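Local coordinates for ADP/ATP-dependent NAD(P)H-hydrate dehydratase (Bacillus subtilis, PDB 3RPZ), which catalyses the ADP- or ATP-dependent dehydration of hydrated NADH and NADPH, probably returning the damaged cofactors to their usable forms, at residues A46-L58 with A264-K276. Sequence-based numbering, arbitrary orientation.
Sequences ALLAGLGAMRSGL and AHELSDILPRVWK
Helix 46-54 and helix 264-276 run side by side and nearly parallel, their axes 9.0 Å apart and 10° askew, with G52 and S268 facing each other at a CA to CA distance of 5.5 Å. The hydroxyl of S268 lies against the G52 backbone, OG 3.6 Å from G52 N, while L51 CB and R55 CG pack on S268 CB. One water completes the junction, donating to L48 O (2.8 Å) and hydrogen-bonded to S268 OG. Toward A264, L48 CD2 rests on A264 CB and on H265 CB (3.7 Å), and the L48 side chain also lies close to the bound NADPH hydrate. Further along, the R55 chain, bent at chi2 (-71°), runs alongside S268 O, with CD at 3.3 Å and NE at 3.0 Å, and its guanidinium lays one face over P272 CG. At the far end, S56 OG bonds back to G52 O (2.8 Å) and meets L271 CD2, and the W275 ring edge abuts S56 CA. In this ribokinase-like α/β domain, A49 backs onto strand 32-36, and L48, A264 and W275 touch helix 217-231. R55 NH1 reaches T261 O and E266 of the second subunit. A leucine here would probably leave that carboxylate without its charged mate, T261 O without this donor and P272 without its flat neighbour. The chemistry implies a mixed contact, centred on R55 and S268, whose packing arginine also bonds across the subunit boundary.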
ATOM      1  N   ALA A  46       4.159 -11.815 -10.333  1.00 12.44           N
ATOM      2  CA  ALA A  46       3.691 -12.697  -9.287  1.00 11.63           C
ATOM      3  C   ALA A  46       2.629 -12.092  -8.414  1.00 11.90           C
ATOM      4  O   ALA A  46       1.680 -12.761  -7.999  1.00 12.72           O
ATOM      5  CB  ALA A  46       4.865 -13.235  -8.441  1.00 12.71           C
ATOM      6  N   LEU A  47       2.786 -10.814  -8.074  1.00 12.01           N
ATOM      7  CA  LEU A  47       1.768 -10.088  -7.312  1.00 11.13           C
ATOM      8  C   LEU A  47       0.480  -9.973  -8.134  1.00 11.97           C
ATOM      9  O   LEU A  47      -0.595 -10.169  -7.625  1.00 12.32           O
ATOM     10  CB  LEU A  47       2.273  -8.703  -6.874  1.00 12.25           C
ATOM     11  CG  LEU A  47       1.307  -7.833  -6.111  1.00 12.63           C
ATOM     12  CD1 LEU A  47       0.629  -8.540  -4.901  1.00 14.86           C
ATOM     13  CD2 LEU A  47       2.032  -6.567  -5.644  1.00 14.24           C
ATOM     14  N   LEU A  48       0.609  -9.652  -9.424  1.00 11.61           N
ATOM     15  CA  LEU A  48      -0.545  -9.517 -10.267  1.00 11.83           C
ATOM     16  C   LEU A  48      -1.348 -10.806 -10.382  1.00 11.37           C
ATOM     17  O   LEU A  48      -2.556 -10.843 -10.208  1.00 12.06           O
ATOM     18  CB  LEU A  48      -0.133  -9.002 -11.639  1.00 12.37           C
ATOM     19  CG  LEU A  48       0.414  -7.582 -11.678  1.00 12.41           C
ATOM     20  CD1 LEU A  48       0.934  -7.330 -13.097  1.00 14.89           C
ATOM     21  CD2 LEU A  48      -0.632  -6.561 -11.290  1.00 14.63           C
ATOM     22  N   ALA A  49      -0.630 -11.915 -10.649  1.00 11.35           N
ATOM     23  CA  ALA A  49      -1.306 -13.187 -10.773  1.00 11.24           C
ATOM     24  C   ALA A  49      -1.818 -13.658  -9.412  1.00 12.13           C
ATOM     25  O   ALA A  49      -2.879 -14.269  -9.316  1.00 12.55           O
ATOM     26  CB  ALA A  49      -0.349 -14.227 -11.408  1.00 12.51           C
ATOM     27  N   GLY A  50      -1.080 -13.387  -8.342  1.00 11.88           N
ATOM     28  CA  GLY A  50      -1.538 -13.787  -7.010  1.00 11.62           C
ATOM     29  C   GLY A  50      -2.811 -13.101  -6.597  1.00 12.21           C
ATOM     30  O   GLY A  50      -3.726 -13.726  -6.070  1.00 13.08           O
ATOM     31  N   LEU A  51      -2.902 -11.801  -6.820  1.00 11.85           N
ATOM     32  CA  LEU A  51      -4.135 -11.047  -6.563  1.00 12.56           C
ATOM     33  C   LEU A  51      -5.266 -11.551  -7.422  1.00 12.68           C
ATOM     34  O   LEU A  51      -6.367 -11.784  -6.922  1.00 13.16           O
ATOM     35  CB  LEU A  51      -3.886  -9.557  -6.863  1.00 13.34           C
ATOM     36  CG  LEU A  51      -3.139  -8.754  -5.889  1.00 15.98           C
ATOM     37  CD1 LEU A  51      -2.569  -7.504  -6.517  1.00 16.89           C
ATOM     38  CD2 LEU A  51      -3.980  -8.402  -4.643  1.00 17.96           C
ATOM     39  N   GLY A  52      -5.023 -11.806  -8.721  1.00 12.08           N
ATOM     40  CA  GLY A  52      -6.071 -12.367  -9.551  1.00 12.60           C
ATOM     41  C   GLY A  52      -6.587 -13.682  -9.022  1.00 12.92           C
ATOM     42  O   GLY A  52      -7.792 -13.948  -9.033  1.00 12.81           O
ATOM     43  N   ALA A  53      -5.699 -14.536  -8.550  1.00 12.50           N
ATOM     44  CA  ALA A  53      -6.061 -15.858  -8.058  1.00 12.11           C
ATOM     45  C   ALA A  53      -6.872 -15.762  -6.759  1.00 12.45           C
ATOM     46  O   ALA A  53      -7.920 -16.403  -6.653  1.00 12.56           O
ATOM     47  CB  ALA A  53      -4.806 -16.729  -7.923  1.00 12.63           C
ATOM     48  N   MET A  54      -6.351 -15.018  -5.792  1.00 12.62           N
ATOM     49  CA  MET A  54      -7.036 -14.983  -4.505  1.00 12.40           C
ATOM     50  C   MET A  54      -8.358 -14.269  -4.587  1.00 13.24           C
ATOM     51  O   MET A  54      -9.269 -14.575  -3.812  1.00 14.16           O
ATOM     52  CB  MET A  54      -6.144 -14.447  -3.395  1.00 12.74           C
ATOM     53  CG  MET A  54      -4.887 -15.262  -3.219  1.00 13.45           C
ATOM     54  SD  MET A  54      -4.220 -15.185  -1.532  1.00 14.61           S
ATOM     55  CE  MET A  54      -5.379 -16.230  -0.763  1.00 15.41           C
ATOM     56  N   ARG A  55      -8.497 -13.319  -5.516  1.00 12.36           N
ATOM     57  CA  ARG A  55      -9.786 -12.684  -5.764  1.00 12.70           C
ATOM     58  C   ARG A  55     -10.786 -13.607  -6.415  1.00 13.70           C
ATOM     59  O   ARG A  55     -11.977 -13.289  -6.432  1.00 14.99           O
ATOM     60  CB  ARG A  55      -9.574 -11.482  -6.683  1.00 13.16           C
ATOM     61  CG  ARG A  55      -9.088 -10.225  -6.006  1.00 13.22           C
ATOM     62  CD  ARG A  55     -10.145  -9.590  -5.138  1.00 14.31           C
ATOM     63  NE  ARG A  55      -9.773  -8.293  -4.681  1.00 14.76           N
ATOM     64  CZ  ARG A  55     -10.231  -7.703  -3.593  1.00 14.61           C
ATOM     65  NH1 ARG A  55     -11.043  -8.296  -2.782  1.00 14.30           N
ATOM     66  NH2 ARG A  55      -9.829  -6.469  -3.327  1.00 17.35           N
ATOM     67  N   SER A  56     -10.358 -14.716  -7.004  1.00 12.97           N
ATOM     68  CA  SER A  56     -11.177 -15.530  -7.872  1.00 13.08           C
ATOM     69  C   SER A  56     -11.679 -16.815  -7.288  1.00 13.76           C
ATOM     70  O   SER A  56     -11.920 -17.797  -7.987  1.00 14.55           O
ATOM     71  CB  SER A  56     -10.501 -15.732  -9.211  1.00 14.21           C
ATOM     72  OG  SER A  56     -10.390 -14.462  -9.872  1.00 15.13           O
ATOM     73  N   GLY A  57     -11.868 -16.862  -5.968  1.00 14.02           N
ATOM     74  CA  GLY A  57     -12.678 -17.904  -5.359  1.00 14.30           C
ATOM     75  C   GLY A  57     -11.986 -19.185  -4.885  1.00 14.31           C
ATOM     76  O   GLY A  57     -12.669 -20.121  -4.500  1.00 14.53           O
ATOM     77  N   LEU A  58     -10.655 -19.202  -4.889  1.00 13.38           N
ATOM     78  CA  LEU A  58      -9.901 -20.310  -4.282  1.00 13.37           C
ATOM     79  C   LEU A  58     -10.071 -20.311  -2.752  1.00 13.69           C
ATOM     80  O   LEU A  58     -10.696 -19.411  -2.164  1.00 14.05           O
ATOM     81  CB  LEU A  58      -8.450 -20.310  -4.759  1.00 13.19           C
ATOM     82  CG  LEU A  58      -7.669 -18.993  -4.562  1.00 13.23           C
ATOM     83  CD1 LEU A  58      -7.573 -18.599  -3.064  1.00 14.56           C
ATOM     84  CD2 LEU A  58      -6.257 -19.128  -5.121  1.00 15.18           C
ATOM     85  N   ALA A 264      -3.066  -2.928 -14.307  1.00 12.15           N
ATOM     86  CA  ALA A 264      -3.561  -4.287 -14.229  1.00 12.49           C
ATOM     87  C   ALA A 264      -4.062  -4.668 -12.865  1.00 12.38           C
ATOM     88  O   ALA A 264      -5.088  -5.356 -12.770  1.00 13.34           O
ATOM     89  CB  ALA A 264      -2.490  -5.283 -14.674  1.00 13.31           C
ATOM     90  N   HIS A 265      -3.373  -4.303 -11.789  1.00 12.83           N
ATOM     91  CA  HIS A 265      -3.862  -4.724 -10.478  1.00 13.17           C
ATOM     92  C   HIS A 265      -5.216  -4.227 -10.150  1.00 14.23           C
ATOM     93  O   HIS A 265      -5.916  -4.845  -9.330  1.00 15.46           O
ATOM     94  CB  HIS A 265      -2.870  -4.337  -9.375  1.00 14.01           C
ATOM     95  CG  HIS A 265      -2.767  -2.895  -9.086  1.00 13.23           C
ATOM     96  ND1 HIS A 265      -3.520  -2.211  -8.144  1.00 21.75           N
ATOM     97  CD2 HIS A 265      -1.943  -1.979  -9.639  1.00 11.72           C
ATOM     98  CE1 HIS A 265      -3.172  -0.928  -8.156  1.00 18.86           C
ATOM     99  NE2 HIS A 265      -2.189  -0.774  -9.024  1.00 20.93           N
ATOM    100  N   GLU A 266      -5.642  -3.114 -10.758  1.00 12.79           N
ATOM    101  CA  GLU A 266      -6.966  -2.590 -10.515  1.00 13.52           C
ATOM    102  C   GLU A 266      -8.074  -3.493 -11.055  1.00 13.74           C
ATOM    103  O   GLU A 266      -9.178  -3.483 -10.550  1.00 14.79           O
ATOM    104  CB  GLU A 266      -7.110  -1.202 -11.093  1.00 14.21           C
ATOM    105  CG  GLU A 266      -6.169  -0.228 -10.383  1.00 15.72           C
ATOM    106  CD  GLU A 266      -6.138   1.147 -11.017  1.00 15.19           C
ATOM    107  OE1 GLU A 266      -5.938   1.251 -12.230  1.00 14.52           O
ATOM    108  OE2 GLU A 266      -6.311   2.162 -10.230  1.00 18.23           O
ATOM    109  N   LEU A 267      -7.775  -4.337 -12.040  1.00 13.78           N
ATOM    110  CA  LEU A 267      -8.725  -5.333 -12.492  1.00 13.48           C
ATOM    111  C   LEU A 267      -9.181  -6.238 -11.349  1.00 14.86           C
ATOM    112  O   LEU A 267     -10.384  -6.507 -11.200  1.00 15.00           O
ATOM    113  CB  LEU A 267      -8.150  -6.205 -13.626  1.00 13.93           C
ATOM    114  CG  LEU A 267      -7.828  -5.507 -14.919  1.00 13.67           C
ATOM    115  CD1 LEU A 267      -6.937  -6.402 -15.776  1.00 14.78           C
ATOM    116  CD2 LEU A 267      -9.126  -5.156 -15.657  1.00 14.82           C
ATOM    117  N   SER A 268      -8.246  -6.675 -10.531  1.00 15.65           N
ATOM    118  CA  SER A 268      -8.519  -7.467  -9.340  1.00 16.91           C
ATOM    119  C   SER A 268      -9.329  -6.726  -8.282  1.00 17.00           C
ATOM    120  O   SER A 268     -10.061  -7.322  -7.533  1.00 17.42           O
ATOM    121  CB  SER A 268      -7.207  -7.924  -8.699  1.00 20.26           C
ATOM    122  OG  SER A 268      -6.491  -8.680  -9.579  1.00 21.28           O
ATOM    123  N   ASP A 269      -9.115  -5.426  -8.199  1.00 16.21           N
ATOM    124  CA  ASP A 269      -9.778  -4.552  -7.228  1.00 17.40           C
ATOM    125  C   ASP A 269     -11.264  -4.372  -7.698  1.00 16.19           C
ATOM    126  O   ASP A 269     -12.158  -4.120  -6.870  1.00 16.83           O
ATOM    127  CB  ASP A 269      -9.189  -3.091  -7.121  1.00 20.72           C
ATOM    128  CG  ASP A 269      -7.718  -2.870  -6.593  1.00 27.41           C
ATOM    129  OD1 ASP A 269      -7.149  -3.696  -5.890  1.00 24.54           O
ATOM    130  OD2 ASP A 269      -7.177  -1.705  -6.899  1.00 28.89           O
ATOM    131  N   ILE A 270     -11.519  -4.368  -9.021  1.00 15.02           N
ATOM    132  CA  ILE A 270     -12.839  -4.135  -9.658  1.00 16.07           C
ATOM    133  C   ILE A 270     -13.673  -5.408  -9.668  1.00 15.05           C
ATOM    134  O   ILE A 270     -14.907  -5.384  -9.592  1.00 15.16           O
ATOM    135  CB  ILE A 270     -12.619  -3.635 -11.145  1.00 17.04           C
ATOM    136  CG1 ILE A 270     -12.021  -2.233 -11.108  1.00 19.85           C
ATOM    137  CG2 ILE A 270     -13.875  -3.687 -12.053  1.00 19.79           C
ATOM    138  CD1 ILE A 270     -11.352  -1.798 -12.437  1.00 21.58           C
ATOM    139  N   LEU A 271     -13.010  -6.558  -9.740  1.00 13.87           N
ATOM    140  CA  LEU A 271     -13.688  -7.849  -9.886  1.00 13.52           C
ATOM    141  C   LEU A 271     -14.758  -8.110  -8.821  1.00 14.33           C
ATOM    142  O   LEU A 271     -15.804  -8.666  -9.123  1.00 14.96           O
ATOM    143  CB  LEU A 271     -12.679  -8.976  -9.932  1.00 12.82           C
ATOM    144  CG  LEU A 271     -13.197 -10.384 -10.104  1.00 13.91           C
ATOM    145  CD1 LEU A 271     -13.911 -10.559 -11.476  1.00 14.56           C
ATOM    146  CD2 LEU A 271     -12.024 -11.370 -10.017  1.00 16.68           C
ATOM    147  N   PRO A 272     -14.494  -7.740  -7.557  1.00 13.59           N
ATOM    148  CA  PRO A 272     -15.556  -8.032  -6.548  1.00 14.33           C
ATOM    149  C   PRO A 272     -16.939  -7.504  -6.902  1.00 16.38           C
ATOM    150  O   PRO A 272     -17.923  -8.219  -6.771  1.00 15.86           O
ATOM    151  CB  PRO A 272     -14.986  -7.394  -5.273  1.00 14.03           C
ATOM    152  CG  PRO A 272     -13.499  -7.551  -5.418  1.00 13.10           C
ATOM    153  CD  PRO A 272     -13.283  -7.239  -6.908  1.00 13.39           C
ATOM    154  N   ARG A 273     -16.995  -6.260  -7.382  1.00 16.12           N
ATOM    155  CA  ARG A 273     -18.258  -5.628  -7.725  1.00 17.06           C
ATOM    156  C   ARG A 273     -18.781  -6.147  -9.068  1.00 16.71           C
ATOM    157  O   ARG A 273     -20.011  -6.317  -9.232  1.00 17.66           O
ATOM    158  CB  ARG A 273     -18.129  -4.103  -7.733  1.00 18.22           C
ATOM    159  CG  ARG A 273     -18.145  -3.488  -6.367  1.00 24.66           C
ATOM    160  CD  ARG A 273     -18.107  -1.919  -6.419  1.00 29.26           C
ATOM    161  NE  ARG A 273     -18.133  -1.397  -5.051  1.00 35.20           N
ATOM    162  CZ  ARG A 273     -19.233  -1.156  -4.357  1.00 34.53           C
ATOM    163  NH1 ARG A 273     -20.432  -1.360  -4.899  1.00 38.70           N
ATOM    164  NH2 ARG A 273     -19.132  -0.704  -3.110  1.00 40.78           N
ATOM    165  N   VAL A 274     -17.877  -6.371 -10.007  1.00 16.06           N
ATOM    166  CA  VAL A 274     -18.289  -6.889 -11.304  1.00 16.37           C
ATOM    167  C   VAL A 274     -18.873  -8.282 -11.182  1.00 16.45           C
ATOM    168  O   VAL A 274     -19.963  -8.568 -11.693  1.00 16.93           O
ATOM    169  CB  VAL A 274     -17.149  -6.815 -12.277  1.00 16.37           C
ATOM    170  CG1 VAL A 274     -17.436  -7.618 -13.559  1.00 18.19           C
ATOM    171  CG2 VAL A 274     -16.815  -5.351 -12.626  1.00 18.43           C
ATOM    172  N   TRP A 275     -18.227  -9.163 -10.444  1.00 15.64           N
ATOM    173  CA  TRP A 275     -18.708 -10.513 -10.286  1.00 15.68           C
ATOM    174  C   TRP A 275     -20.076 -10.495  -9.608  1.00 16.30           C
ATOM    175  O   TRP A 275     -20.970 -11.234 -10.001  1.00 17.03           O
ATOM    176  CB  TRP A 275     -17.662 -11.330  -9.481  1.00 15.83           C
ATOM    177  CG  TRP A 275     -17.851 -12.808  -9.352  1.00 14.14           C
ATOM    178  CD1 TRP A 275     -18.994 -13.528  -9.316  1.00 16.76           C
ATOM    179  CD2 TRP A 275     -16.785 -13.733  -9.247  1.00 14.64           C
ATOM    180  NE1 TRP A 275     -18.720 -14.887  -9.154  1.00 17.19           N
ATOM    181  CE2 TRP A 275     -17.355 -15.022  -9.124  1.00 15.75           C
ATOM    182  CE3 TRP A 275     -15.410 -13.590  -9.232  1.00 16.41           C
ATOM    183  CZ2 TRP A 275     -16.548 -16.176  -8.985  1.00 16.76           C
ATOM    184  CZ3 TRP A 275     -14.631 -14.721  -9.099  1.00 15.85           C
ATOM    185  CH2 TRP A 275     -15.209 -15.984  -8.971  1.00 17.49           C
ATOM    186  N   LYS A 276     -20.312  -9.641  -8.620  1.00 16.28           N
ATOM    187  CA  LYS A 276     -21.618  -9.557  -7.968  1.00 16.83           C
ATOM    188  C   LYS A 276     -22.770  -9.296  -8.967  1.00 18.18           C
ATOM    189  O   LYS A 276     -23.841  -9.824  -8.786  1.00 19.90           O
ATOM    190  CB  LYS A 276     -21.580  -8.458  -6.924  1.00 17.65           C
ATOM    191  CG  LYS A 276     -22.869  -8.184  -6.132  1.00 18.65           C
ATOM    192  CD  LYS A 276     -23.180  -9.344  -5.151  1.00 22.37           C
ATOM    193  CE  LYS A 276     -24.496  -9.126  -4.388  1.00 25.64           C
ATOM    194  NZ  LYS A 276     -24.779 -10.239  -3.452  1.00 32.26           N
TER
HETATM  195  O   HOH W   1      -3.927  -8.385 -10.475  1.00 13.74           O